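Local coordinates for YceI-like domain protein (PDB 5IXH) that binds a long polyprenyl diphosphate inside a lipocalin-like beta barrel and probably captures antibiotics outside the bacterial cell, at residues G126-K131 and V152-H157; A79-S84 and Y94-K99. One frame throughout, in Å; residues are numbered along the deposited sequence.

How the contacts relate
Both contacts are antiparallel strand pairings in one curled sheet, the YceI-like barrel that wraps around the octaprenyl diphosphate. From the N terminus the chain first reaches contact 2, where strands 78-90 and 93-102 form a hairpin and 79-84 meets 94-99 across its turn end, nine residues, most of them strand. It then runs back through strand 105-118 into strand 121-131, and contact 1 closes a longer, mostly irregular excursion when 152-157 returns beside 126-131. The two closures follow in series, neither nesting nor crossing. Strand 105-118 lies between them in the sheet. The centres of contact 1 and contact 2 are about 12 Å apart. Each lends side chains to the lining around the same isoprenoid chain.

Contact 1. Residues G126-K131 and V152-H157; sequences GVLPIK and VQIKFH. With OTP ((2E,6E,10E,14E,18E,22E,26E)-3,7,11,15,19,23,27,31-octamethyldotriaconta-2,6,10,14,18,22,26,30-octaenyl trihydrogen diphosphate), chain C.
Two neighbouring antiparallel strands of the lipocalin-like barrel pair here in regular register, from Gly126 opposite Phe156 to Ile130 opposite Val152. The backbone ladder has six hydrogen bonds, two at each of the Gly126-Phe156, Leu128-Ile154 and Ile130-Val152 pairs. Leu128 N donates a hydrogen bond to Ile154 O at 2.8 Å, in the carbonyl plane. The return bond, from Ile154 N to Leu128 O, is straight at hydrogen, 170°, but its donor stands above the carbonyl plane.

Leu128, Ile130, Val152, Ile154 and Phe156 turn inward. Leu128 CG is anti to its backbone N, and its CD2 branch meets the prenyl methyl, 3.6 Å from OTP C13. Ile154 CG1 lies beside its own N, and CD1 at the tip touches both Ile130 CD1 at 3.9 Å and OTP C24 at 3.8 Å, bridging the neighbouring strand and the ligand.

On the outer face Val127 and Lys155 run side by side, CG2 against CG and CD; Lys155 NZ then bends away to a salt bridge with Glu23.

The Phe156 ring, swung between its backbone N and carbonyl carbon (chi1 53°), folds over Gly126. Gly126 CA makes a CH-pi contact 3.8 Å from the ring centroid, while OTP C10 sits over the centre of the opposite face.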
ATOM      1  N   GLY A 126       7.410   3.937  -4.480  1.00 20.66           N
ATOM      2  CA  GLY A 126       8.042   3.247  -3.381  1.00 23.77           C
ATOM      3  C   GLY A 126       7.502   1.856  -3.208  1.00 18.92           C
ATOM      4  O   GLY A 126       6.536   1.477  -3.864  1.00 20.38           O
ATOM      5  N   VAL A 127       8.140   1.123  -2.306  1.00 18.98           N
ATOM      6  CA  VAL A 127       7.769  -0.249  -1.971  1.00 18.13           C
ATOM      7  C   VAL A 127       7.884  -0.398  -0.475  1.00 17.58           C
ATOM      8  O   VAL A 127       8.894  -0.035   0.112  1.00 18.61           O
ATOM      9  CB  VAL A 127       8.691  -1.276  -2.662  1.00 22.34           C
ATOM     10  CG1 VAL A 127       8.288  -2.710  -2.285  1.00 26.95           C
ATOM     11  CG2 VAL A 127       8.646  -1.103  -4.170  1.00 28.35           C
ATOM     12  N   LEU A 128       6.816  -0.888   0.144  1.00 17.61           N
ATOM     13  CA  LEU A 128       6.793  -1.153   1.571  1.00 15.88           C
ATOM     14  C   LEU A 128       6.629  -2.649   1.816  1.00 16.41           C
ATOM     15  O   LEU A 128       5.565  -3.201   1.518  1.00 17.65           O
ATOM     16  CB  LEU A 128       5.619  -0.430   2.223  1.00 18.52           C
ATOM     17  CG  LEU A 128       5.479  -0.716   3.725  1.00 20.24           C
ATOM     18  CD1 LEU A 128       6.657  -0.198   4.523  1.00 24.11           C
ATOM     19  CD2 LEU A 128       4.170  -0.124   4.222  1.00 23.39           C
ATOM     20  N   PRO A 129       7.651  -3.304   2.373  1.00 17.40           N
ATOM     21  CA  PRO A 129       7.452  -4.711   2.743  1.00 17.67           C
ATOM     22  C   PRO A 129       6.753  -4.813   4.091  1.00 18.12           C
ATOM     23  O   PRO A 129       7.080  -4.090   5.041  1.00 18.96           O
ATOM     24  CB  PRO A 129       8.876  -5.260   2.833  1.00 20.87           C
ATOM     25  CG  PRO A 129       9.742  -4.075   3.104  1.00 28.89           C
ATOM     26  CD  PRO A 129       9.047  -2.863   2.536  1.00 21.80           C
ATOM     27  N   ILE A 130       5.764  -5.696   4.160  1.00 16.69           N
ATOM     28  CA  ILE A 130       5.088  -5.985   5.410  1.00 16.89           C
ATOM     29  C   ILE A 130       4.974  -7.484   5.592  1.00 16.67           C
ATOM     30  O   ILE A 130       5.127  -8.249   4.634  1.00 18.80           O
ATOM     31  CB  ILE A 130       3.674  -5.371   5.464  1.00 15.94           C
ATOM     32  CG1 ILE A 130       2.715  -5.978   4.421  1.00 17.10           C
ATOM     33  CG2 ILE A 130       3.751  -3.830   5.319  1.00 21.26           C
ATOM     34  CD1 ILE A 130       1.223  -5.704   4.729  1.00 20.23           C
ATOM     35  N   LYS A 131       4.668  -7.890   6.812  1.00 16.35           N
ATOM     36  CA  LYS A 131       4.257  -9.256   7.086  1.00 16.71           C
ATOM     37  C   LYS A 131       2.737  -9.274   7.158  1.00 15.11           C
ATOM     38  O   LYS A 131       2.146  -8.602   7.986  1.00 15.24           O
ATOM     39  CB  LYS A 131       4.830  -9.725   8.420  1.00 18.70           C
ATOM     40  CG  LYS A 131       6.328  -9.913   8.412  1.00 24.40           C
ATOM     41  CD  LYS A 131       6.828 -10.442   9.753  1.00 48.58           C
ATOM     42  CE  LYS A 131       8.211 -11.072   9.630  1.00 53.28           C
ATOM     43  NZ  LYS A 131       9.091 -10.347   8.670  1.00 71.62           N
ATOM     44  N   VAL A 152       4.782  -9.613   2.152  1.00 19.72           N
ATOM     45  CA  VAL A 152       4.067  -9.042   1.006  1.00 19.84           C
ATOM     46  C   VAL A 152       4.674  -7.680   0.722  1.00 19.94           C
ATOM     47  O   VAL A 152       4.894  -6.888   1.647  1.00 20.64           O
ATOM     48  CB  VAL A 152       2.562  -8.881   1.312  1.00 20.38           C
ATOM     49  CG1 VAL A 152       1.826  -8.140   0.180  1.00 23.41           C
ATOM     50  CG2 VAL A 152       1.930 -10.229   1.554  1.00 21.50           C
ATOM     51  N   GLN A 153       4.935  -7.386  -0.546  1.00 20.47           N
ATOM     52  CA  GLN A 153       5.466  -6.094  -0.933  1.00 20.88           C
ATOM     53  C   GLN A 153       4.345  -5.213  -1.470  1.00 21.45           C
ATOM     54  O   GLN A 153       3.680  -5.555  -2.453  1.00 23.89           O
ATOM     55  CB  GLN A 153       6.552  -6.247  -1.996  1.00 26.92           C
ATOM     56  CG  GLN A 153       7.769  -6.997  -1.517  1.00 31.53           C
ATOM     57  CD  GLN A 153       8.810  -7.150  -2.601  1.00 69.03           C
ATOM     58  OE1 GLN A 153       8.551  -6.861  -3.770  1.00 70.20           O
ATOM     59  NE2 GLN A 153      10.000  -7.603  -2.220  1.00 83.35           N
ATOM     60  N   ILE A 154       4.133  -4.079  -0.821  1.00 19.86           N
ATOM     61  CA  ILE A 154       3.141  -3.105  -1.264  1.00 18.34           C
ATOM     62  C   ILE A 154       3.855  -2.083  -2.147  1.00 21.42           C
ATOM     63  O   ILE A 154       4.737  -1.373  -1.688  1.00 20.73           O
ATOM     64  CB  ILE A 154       2.498  -2.367  -0.069  1.00 19.63           C
ATOM     65  CG1 ILE A 154       1.814  -3.362   0.881  1.00 19.43           C
ATOM     66  CG2 ILE A 154       1.503  -1.305  -0.598  1.00 22.19           C
ATOM     67  CD1 ILE A 154       1.322  -2.758   2.172  1.00 26.21           C
ATOM     68  N   LYS A 155       3.495  -2.028  -3.414  1.00 20.80           N
ATOM     69  CA  LYS A 155       4.140  -1.126  -4.360  1.00 20.40           C
ATOM     70  C   LYS A 155       3.182  -0.024  -4.734  1.00 20.36           C
ATOM     71  O   LYS A 155       2.003  -0.258  -4.942  1.00 23.77           O
ATOM     72  CB  LYS A 155       4.558  -1.896  -5.614  1.00 27.32           C
ATOM     73  CG  LYS A 155       5.388  -3.133  -5.345  1.00 36.03           C
ATOM     74  CD  LYS A 155       6.251  -3.519  -6.544  1.00 54.40           C
ATOM     75  CE  LYS A 155       5.464  -3.546  -7.853  1.00 60.48           C
ATOM     76  NZ  LYS A 155       4.339  -4.518  -7.824  1.00 78.39           N
ATOM     77  N   PHE A 156       3.686   1.195  -4.828  1.00 19.83           N
ATOM     78  CA  PHE A 156       2.843   2.292  -5.239  1.00 20.50           C
ATOM     79  C   PHE A 156       3.563   3.231  -6.187  1.00 19.70           C
ATOM     80  O   PHE A 156       4.777   3.440  -6.116  1.00 21.80           O
ATOM     81  CB  PHE A 156       2.335   3.056  -4.018  1.00 24.39           C
ATOM     82  CG  PHE A 156       3.427   3.492  -3.091  1.00 23.69           C
ATOM     83  CD1 PHE A 156       4.064   4.707  -3.262  1.00 25.26           C
ATOM     84  CD2 PHE A 156       3.843   2.660  -2.065  1.00 23.34           C
ATOM     85  CE1 PHE A 156       5.067   5.097  -2.395  1.00 26.30           C
ATOM     86  CE2 PHE A 156       4.847   3.038  -1.206  1.00 25.76           C
ATOM     87  CZ  PHE A 156       5.468   4.254  -1.380  1.00 25.93           C
ATOM     88  N   HIS A 157       2.750   3.798  -7.070  1.00 21.08           N
ATOM     89  CA  HIS A 157       3.146   4.806  -8.035  1.00 21.08           C
ATOM     90  C   HIS A 157       2.031   5.838  -7.985  1.00 20.54           C
ATOM     91  O   HIS A 157       0.960   5.597  -8.540  1.00 23.07           O
ATOM     92  CB  HIS A 157       3.254   4.188  -9.429  1.00 26.91           C
ATOM     93  CG  HIS A 157       3.532   5.178 -10.521  1.00 27.26           C
ATOM     94  ND1 HIS A 157       4.794   5.665 -10.776  1.00 28.89           N
ATOM     95  CD2 HIS A 157       2.722   5.723 -11.462  1.00 32.13           C
ATOM     96  CE1 HIS A 157       4.746   6.497 -11.803  1.00 30.01           C
ATOM     97  NE2 HIS A 157       3.500   6.551 -12.239  1.00 31.06           N
TER
HETATM   98  O7  OTP C 201      -1.293 -23.927  -5.898  1.00112.42           O
HETATM   99  P2  OTP C 201      -1.666 -23.165  -4.643  1.00111.96           P
HETATM  100  O5  OTP C 201      -2.615 -23.994  -3.806  1.00112.22           O
HETATM  101  O6  OTP C 201      -0.420 -22.858  -3.840  1.00112.37           O
HETATM  102  O4  OTP C 201      -2.371 -21.799  -5.037  1.00109.19           O
HETATM  103  P1  OTP C 201      -3.178 -20.876  -4.028  1.00105.37           P
HETATM  104  O2  OTP C 201      -4.605 -21.364  -3.913  1.00105.08           O
HETATM  105  O3  OTP C 201      -2.520 -20.892  -2.664  1.00106.31           O
HETATM  106  O1  OTP C 201      -3.176 -19.404  -4.625  1.00100.12           O
HETATM  107  C40 OTP C 201      -2.735 -18.287  -3.871  1.00 94.82           C
HETATM  108  C39 OTP C 201      -3.232 -17.096  -4.685  1.00 90.01           C
HETATM  109  C37 OTP C 201      -2.983 -15.792  -4.366  1.00 85.28           C
HETATM  110  C38 OTP C 201      -3.580 -14.758  -5.320  1.00 85.93           C
HETATM  111  C36 OTP C 201      -2.172 -15.344  -3.129  1.00 80.01           C
HETATM  112  C35 OTP C 201      -2.967 -14.241  -2.399  1.00 74.91           C
HETATM  113  C34 OTP C 201      -2.044 -13.241  -1.679  1.00 70.80           C
HETATM  114  C32 OTP C 201      -2.548 -12.015  -1.309  1.00 66.71           C
HETATM  115  C33 OTP C 201      -4.004 -11.633  -1.605  1.00 67.80           C
HETATM  116  C31 OTP C 201      -1.644 -11.003  -0.583  1.00 61.82           C
HETATM  117  C30 OTP C 201      -2.370 -10.470   0.670  1.00 57.51           C
HETATM  118  C29 OTP C 201      -2.286  -8.944   0.566  1.00 51.57           C
HETATM  119  C27 OTP C 201      -1.778  -8.161   1.573  1.00 50.35           C
HETATM  120  C28 OTP C 201      -1.258  -8.690   2.910  1.00 50.08           C
HETATM  121  C26 OTP C 201      -1.743  -6.658   1.289  1.00 49.48           C
HETATM  122  C25 OTP C 201      -2.230  -5.849   2.498  1.00 46.73           C
HETATM  123  C24 OTP C 201      -2.044  -4.437   1.929  1.00 45.68           C
HETATM  124  C22 OTP C 201      -3.088  -3.567   1.782  1.00 40.81           C
HETATM  125  C23 OTP C 201      -4.526  -3.893   2.198  1.00 42.07           C
HETATM  126  C21 OTP C 201      -2.752  -2.200   1.188  1.00 41.54           C
HETATM  127  C20 OTP C 201      -2.564  -1.275   2.390  1.00 40.99           C
HETATM  128  C19 OTP C 201      -1.725  -0.099   1.878  1.00 41.30           C
HETATM  129  C17 OTP C 201      -2.085   1.208   2.130  1.00 40.85           C
HETATM  130  C18 OTP C 201      -3.342   1.528   2.942  1.00 37.13           C
HETATM  131  C16 OTP C 201      -1.237   2.388   1.624  1.00 41.02           C
HETATM  132  C15 OTP C 201      -0.087   1.945   0.700  1.00 43.53           C
HETATM  133  C14 OTP C 201       0.891   3.123   0.572  1.00 44.14           C
HETATM  134  C12 OTP C 201       1.854   3.336   1.535  1.00 43.49           C
HETATM  135  C13 OTP C 201       2.032   2.425   2.755  1.00 44.29           C
HETATM  136  C11 OTP C 201       2.830   4.515   1.412  1.00 44.97           C
HETATM  137  C10 OTP C 201       2.248   5.672   0.591  1.00 44.86           C
HETATM  138  C9  OTP C 201       3.208   6.843   0.854  1.00 46.35           C
HETATM  139  C7  OTP C 201       2.883   8.128   0.506  1.00 46.40           C
HETATM  140  C8  OTP C 201       1.544   8.447  -0.163  1.00 44.76           C
HETATM  141  C6  OTP C 201       3.910   9.231   0.822  1.00 45.96           C
HETATM  142  C5  OTP C 201       4.076  10.173  -0.372  1.00 46.77           C
HETATM  143  C4  OTP C 201       5.461  10.818  -0.177  1.00 46.65           C
HETATM  144  C2  OTP C 201       5.669  12.117   0.224  1.00 44.69           C
HETATM  145  C3  OTP C 201       7.119  12.580   0.365  1.00 45.56           C
HETATM  146  C1  OTP C 201       4.535  13.100   0.526  1.00 44.53           C

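Contact 2. Residues A79-S84 and Y94-K99; sequences ATFVSS and YNVTGK. With OTP ((2E,6E,10E,14E,18E,22E,26E)-3,7,11,15,19,23,27,31-octamethyldotriaconta-2,6,10,14,18,22,26,30-octaenyl trihydrogen diphosphate), chain C.
The hairpin of strands 78-90 and 93-102 supplies this contact, whose two segments overlap only through 82-84 and 97-99; the ladder goes on beyond them to Thr80 and Thr101. The segments meet at 121°. Val82-Lys99 and Ser83-Gly98 are the bridged pairs, while Ala79 and Tyr94 lie far from the opposite segment.

Val82 and Lys99 exchange two backbone bonds. Val82 N donates to Lys99 O at 3.0 Å, in the carbonyl plane, whereas Lys99 N approaches Val82 O from above the plane of the Val82 carbonyl. A straighter bond, 169° at hydrogen, runs from Ser84 N to Thr97 O. Lys99 O has a second donor: a water at 2.8 Å that also hydrogen-bonds Thr80 OG1, joining the threonine hydroxyl to the partner strand's carbonyl. Phe81 CA brings a CH group to the same oxygen.

In the YceI-like lipocalin barrel this pair forms part of the wall around the prenyl chain. Phe81 CG is anti to its backbone N (chi1 176°), which carries the ring across to the partner strand. There CE1 comes to 3.6 Å from Gly98 CA, which also makes a CA-H...O contact of 3.2 Å with Val82 O. Val96 reaches the ring at its edge, with CG1 4.1 Å from Phe81 CZ, and OTP C11 lies over one face, offset toward the rim.

The two branches of Val96 divide the work: CG1 also touches Ser83 CB and the prenyl chain, while CG2 packs 3.8 Å from OTP C4, near the far tail. At the other end of the contact, Ala79 CB meets the ligand methyl OTP C18. Ser83 OG turns to the next strand and hydrogen-bonds Ala45 N, and Thr97 OG1 pairs with Thr110 OG1 on strand 105-118.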
ATOM      1  N   ALA A  79      -8.409   0.117   4.082  1.00 11.26           N
ATOM      2  CA  ALA A  79      -7.076   0.145   4.688  1.00 10.78           C
ATOM      3  C   ALA A  79      -6.566   1.561   4.499  1.00 10.62           C
ATOM      4  O   ALA A  79      -6.891   2.212   3.504  1.00 11.96           O
ATOM      5  CB  ALA A  79      -6.173  -0.854   4.003  1.00 12.41           C
ATOM      6  N   THR A  80      -5.787   2.055   5.447  1.00 10.37           N
ATOM      7  CA  THR A  80      -5.350   3.450   5.422  1.00 11.74           C
ATOM      8  C   THR A  80      -3.878   3.601   5.781  1.00 12.06           C
ATOM      9  O   THR A  80      -3.324   2.835   6.539  1.00 11.07           O
ATOM     10  CB  THR A  80      -6.170   4.317   6.404  1.00 12.34           C
ATOM     11  OG1 THR A  80      -6.117   3.755   7.720  1.00 13.02           O
ATOM     12  CG2 THR A  80      -7.628   4.388   5.980  1.00 13.36           C
ATOM     13  N   PHE A  81      -3.280   4.634   5.213  1.00 11.76           N
ATOM     14  CA  PHE A  81      -1.982   5.131   5.620  1.00 10.83           C
ATOM     15  C   PHE A  81      -2.095   6.620   5.849  1.00 11.54           C
ATOM     16  O   PHE A  81      -2.627   7.333   4.995  1.00 12.46           O
ATOM     17  CB  PHE A  81      -0.895   4.849   4.580  1.00 11.76           C
ATOM     18  CG  PHE A  81       0.436   5.441   4.963  1.00 11.87           C
ATOM     19  CD1 PHE A  81       1.250   4.837   5.922  1.00 12.61           C
ATOM     20  CD2 PHE A  81       0.853   6.647   4.414  1.00 12.62           C
ATOM     21  CE1 PHE A  81       2.456   5.417   6.301  1.00 13.67           C
ATOM     22  CE2 PHE A  81       2.062   7.216   4.790  1.00 13.14           C
ATOM     23  CZ  PHE A  81       2.853   6.612   5.734  1.00 14.36           C
ATOM     24  N   VAL A  82      -1.597   7.112   6.979  1.00 10.89           N
ATOM     25  CA  VAL A  82      -1.570   8.544   7.265  1.00 11.45           C
ATOM     26  C   VAL A  82      -0.161   8.882   7.761  1.00 11.69           C
ATOM     27  O   VAL A  82       0.288   8.351   8.777  1.00 11.52           O
ATOM     28  CB  VAL A  82      -2.636   8.926   8.347  1.00 12.38           C
ATOM     29  CG1 VAL A  82      -2.556  10.404   8.703  1.00 14.81           C
ATOM     30  CG2 VAL A  82      -4.055   8.543   7.910  1.00 15.94           C
ATOM     31  N   SER A  83       0.528   9.763   7.053  1.00 12.05           N
ATOM     32  CA  SER A  83       1.882  10.128   7.440  1.00 11.25           C
ATOM     33  C   SER A  83       1.899  10.948   8.705  1.00 13.84           C
ATOM     34  O   SER A  83       0.958  11.679   9.008  1.00 13.80           O
ATOM     35  CB  SER A  83       2.581  10.913   6.350  1.00 12.29           C
ATOM     36  OG  SER A  83       2.000  12.201   6.169  1.00 13.12           O
ATOM     37  N   SER A  84       2.996  10.817   9.436  1.00 12.17           N
ATOM     38  CA  SER A  84       3.291  11.719  10.555  1.00 13.88           C
ATOM     39  C   SER A  84       4.626  12.456  10.419  1.00 14.07           C
ATOM     40  O   SER A  84       4.829  13.459  11.086  1.00 15.89           O
ATOM     41  CB  SER A  84       3.273  10.953  11.878  1.00 15.64           C
ATOM     42  OG  SER A  84       4.303   9.964  11.893  1.00 16.20           O
ATOM     43  N   TYR A  94      12.988  10.031   0.257  1.00 13.75           N
ATOM     44  CA  TYR A  94      12.444  10.485   1.526  1.00 13.91           C
ATOM     45  C   TYR A  94      11.910   9.297   2.277  1.00 16.48           C
ATOM     46  O   TYR A  94      11.156   8.506   1.718  1.00 18.74           O
ATOM     47  CB  TYR A  94      11.302  11.467   1.288  1.00 16.31           C
ATOM     48  CG  TYR A  94      11.785  12.673   0.567  1.00 15.78           C
ATOM     49  CD1 TYR A  94      11.826  12.737  -0.821  1.00 18.24           C
ATOM     50  CD2 TYR A  94      12.305  13.753   1.266  1.00 17.51           C
ATOM     51  CE1 TYR A  94      12.333  13.821  -1.450  1.00 18.47           C
ATOM     52  CE2 TYR A  94      12.796  14.829   0.644  1.00 20.93           C
ATOM     53  CZ  TYR A  94      12.819  14.880  -0.726  1.00 19.12           C
ATOM     54  OH  TYR A  94      13.336  15.981  -1.364  1.00 25.60           O
ATOM     55  N   ASN A  95      12.243   9.174   3.551  1.00 12.48           N
ATOM     56  CA  ASN A  95      11.642   8.155   4.393  1.00 12.83           C
ATOM     57  C   ASN A  95      10.377   8.730   5.001  1.00 12.54           C
ATOM     58  O   ASN A  95      10.415   9.711   5.741  1.00 12.90           O
ATOM     59  CB  ASN A  95      12.636   7.696   5.454  1.00 13.19           C
ATOM     60  CG  ASN A  95      13.713   6.825   4.893  1.00 17.20           C
ATOM     61  OD1 ASN A  95      13.432   5.862   4.161  1.00 21.39           O
ATOM     62  ND2 ASN A  95      14.952   7.133   5.231  1.00 21.50           N
ATOM     63  N   VAL A  96       9.235   8.172   4.628  1.00 12.28           N
ATOM     64  CA  VAL A  96       7.936   8.668   5.042  1.00 12.10           C
ATOM     65  C   VAL A  96       7.423   7.715   6.099  1.00 11.85           C
ATOM     66  O   VAL A  96       7.242   6.499   5.843  1.00 13.42           O
ATOM     67  CB  VAL A  96       6.966   8.757   3.858  1.00 12.65           C
ATOM     68  CG1 VAL A  96       5.628   9.273   4.316  1.00 14.79           C
ATOM     69  CG2 VAL A  96       7.529   9.689   2.780  1.00 13.29           C
ATOM     70  N   THR A  97       7.154   8.251   7.274  1.00 11.03           N
ATOM     71  CA  THR A  97       6.688   7.452   8.397  1.00 12.39           C
ATOM     72  C   THR A  97       5.246   7.797   8.663  1.00 11.23           C
ATOM     73  O   THR A  97       4.838   8.961   8.554  1.00 12.75           O
ATOM     74  CB  THR A  97       7.588   7.685   9.627  1.00 13.39           C
ATOM     75  OG1 THR A  97       8.902   7.189   9.295  1.00 15.94           O
ATOM     76  CG2 THR A  97       7.112   6.968  10.843  1.00 14.45           C
ATOM     77  N   GLY A  98       4.496   6.792   9.081  1.00 11.11           N
ATOM     78  CA  GLY A  98       3.108   7.019   9.465  1.00 12.68           C
ATOM     79  C   GLY A  98       2.429   5.764   9.934  1.00 12.54           C
ATOM     80  O   GLY A  98       3.053   4.723  10.144  1.00 12.70           O
ATOM     81  N   LYS A  99       1.113   5.866  10.107  1.00 11.25           N
ATOM     82  CA  LYS A  99       0.296   4.775  10.618  1.00 11.61           C
ATOM     83  C   LYS A  99      -0.389   4.037   9.493  1.00  9.71           C
ATOM     84  O   LYS A  99      -1.145   4.661   8.727  1.00 10.97           O
ATOM     85  CB  LYS A  99      -0.746   5.330  11.573  1.00 12.71           C
ATOM     86  CG  LYS A  99      -1.457   4.232  12.318  1.00 16.16           C
ATOM     87  CD  LYS A  99      -2.613   4.733  13.175  1.00 26.40           C
ATOM     88  CE  LYS A  99      -2.137   5.591  14.299  1.00 27.75           C
ATOM     89  NZ  LYS A  99      -3.267   5.793  15.258  1.00 43.34           N
TER
HETATM   90  O7  OTP C 201      -1.293 -23.927  -5.898  1.00112.42           O
HETATM   91  P2  OTP C 201      -1.666 -23.165  -4.643  1.00111.96           P
HETATM   92  O5  OTP C 201      -2.615 -23.994  -3.806  1.00112.22           O
HETATM   93  O6  OTP C 201      -0.420 -22.858  -3.840  1.00112.37           O
HETATM   94  O4  OTP C 201      -2.371 -21.799  -5.037  1.00109.19           O
HETATM   95  P1  OTP C 201      -3.178 -20.876  -4.028  1.00105.37           P
HETATM   96  O2  OTP C 201      -4.605 -21.364  -3.913  1.00105.08           O
HETATM   97  O3  OTP C 201      -2.520 -20.892  -2.664  1.00106.31           O
HETATM   98  O1  OTP C 201      -3.176 -19.404  -4.625  1.00100.12           O
HETATM   99  C40 OTP C 201      -2.735 -18.287  -3.871  1.00 94.82           C
HETATM  100  C39 OTP C 201      -3.232 -17.096  -4.685  1.00 90.01           C
HETATM  101  C37 OTP C 201      -2.983 -15.792  -4.366  1.00 85.28           C
HETATM  102  C38 OTP C 201      -3.580 -14.758  -5.320  1.00 85.93           C
HETATM  103  C36 OTP C 201      -2.172 -15.344  -3.129  1.00 80.01           C
HETATM  104  C35 OTP C 201      -2.967 -14.241  -2.399  1.00 74.91           C
HETATM  105  C34 OTP C 201      -2.044 -13.241  -1.679  1.00 70.80           C
HETATM  106  C32 OTP C 201      -2.548 -12.015  -1.309  1.00 66.71           C
HETATM  107  C33 OTP C 201      -4.004 -11.633  -1.605  1.00 67.80           C
HETATM  108  C31 OTP C 201      -1.644 -11.003  -0.583  1.00 61.82           C
HETATM  109  C30 OTP C 201      -2.370 -10.470   0.670  1.00 57.51           C
HETATM  110  C29 OTP C 201      -2.286  -8.944   0.566  1.00 51.57           C
HETATM  111  C27 OTP C 201      -1.778  -8.161   1.573  1.00 50.35           C
HETATM  112  C28 OTP C 201      -1.258  -8.690   2.910  1.00 50.08           C
HETATM  113  C26 OTP C 201      -1.743  -6.658   1.289  1.00 49.48           C
HETATM  114  C25 OTP C 201      -2.230  -5.849   2.498  1.00 46.73           C
HETATM  115  C24 OTP C 201      -2.044  -4.437   1.929  1.00 45.68           C
HETATM  116  C22 OTP C 201      -3.088  -3.567   1.782  1.00 40.81           C
HETATM  117  C23 OTP C 201      -4.526  -3.893   2.198  1.00 42.07           C
HETATM  118  C21 OTP C 201      -2.752  -2.200   1.188  1.00 41.54           C
HETATM  119  C20 OTP C 201      -2.564  -1.275   2.390  1.00 40.99           C
HETATM  120  C19 OTP C 201      -1.725  -0.099   1.878  1.00 41.30           C
HETATM  121  C17 OTP C 201      -2.085   1.208   2.130  1.00 40.85           C
HETATM  122  C18 OTP C 201      -3.342   1.528   2.942  1.00 37.13           C
HETATM  123  C16 OTP C 201      -1.237   2.388   1.624  1.00 41.02           C
HETATM  124  C15 OTP C 201      -0.087   1.945   0.700  1.00 43.53           C
HETATM  125  C14 OTP C 201       0.891   3.123   0.572  1.00 44.14           C
HETATM  126  C12 OTP C 201       1.854   3.336   1.535  1.00 43.49           C
HETATM  127  C13 OTP C 201       2.032   2.425   2.755  1.00 44.29           C
HETATM  128  C11 OTP C 201       2.830   4.515   1.412  1.00 44.97           C
HETATM  129  C10 OTP C 201       2.248   5.672   0.591  1.00 44.86           C
HETATM  130  C9  OTP C 201       3.208   6.843   0.854  1.00 46.35           C
HETATM  131  C7  OTP C 201       2.883   8.128   0.506  1.00 46.40           C
HETATM  132  C8  OTP C 201       1.544   8.447  -0.163  1.00 44.76           C
HETATM  133  C6  OTP C 201       3.910   9.231   0.822  1.00 45.96           C
HETATM  134  C5  OTP C 201       4.076  10.173  -0.372  1.00 46.77           C
HETATM  135  C4  OTP C 201       5.461  10.818  -0.177  1.00 46.65           C
HETATM  136  C2  OTP C 201       5.669  12.117   0.224  1.00 44.69           C
HETATM  137  C3  OTP C 201       7.119  12.580   0.365  1.00 45.56           C
HETATM  138  C1  OTP C 201       4.535  13.100   0.526  1.00 44.53           C
HETATM  139  O   HOH W   1      -3.908   4.388   9.318  1.00 12.66           O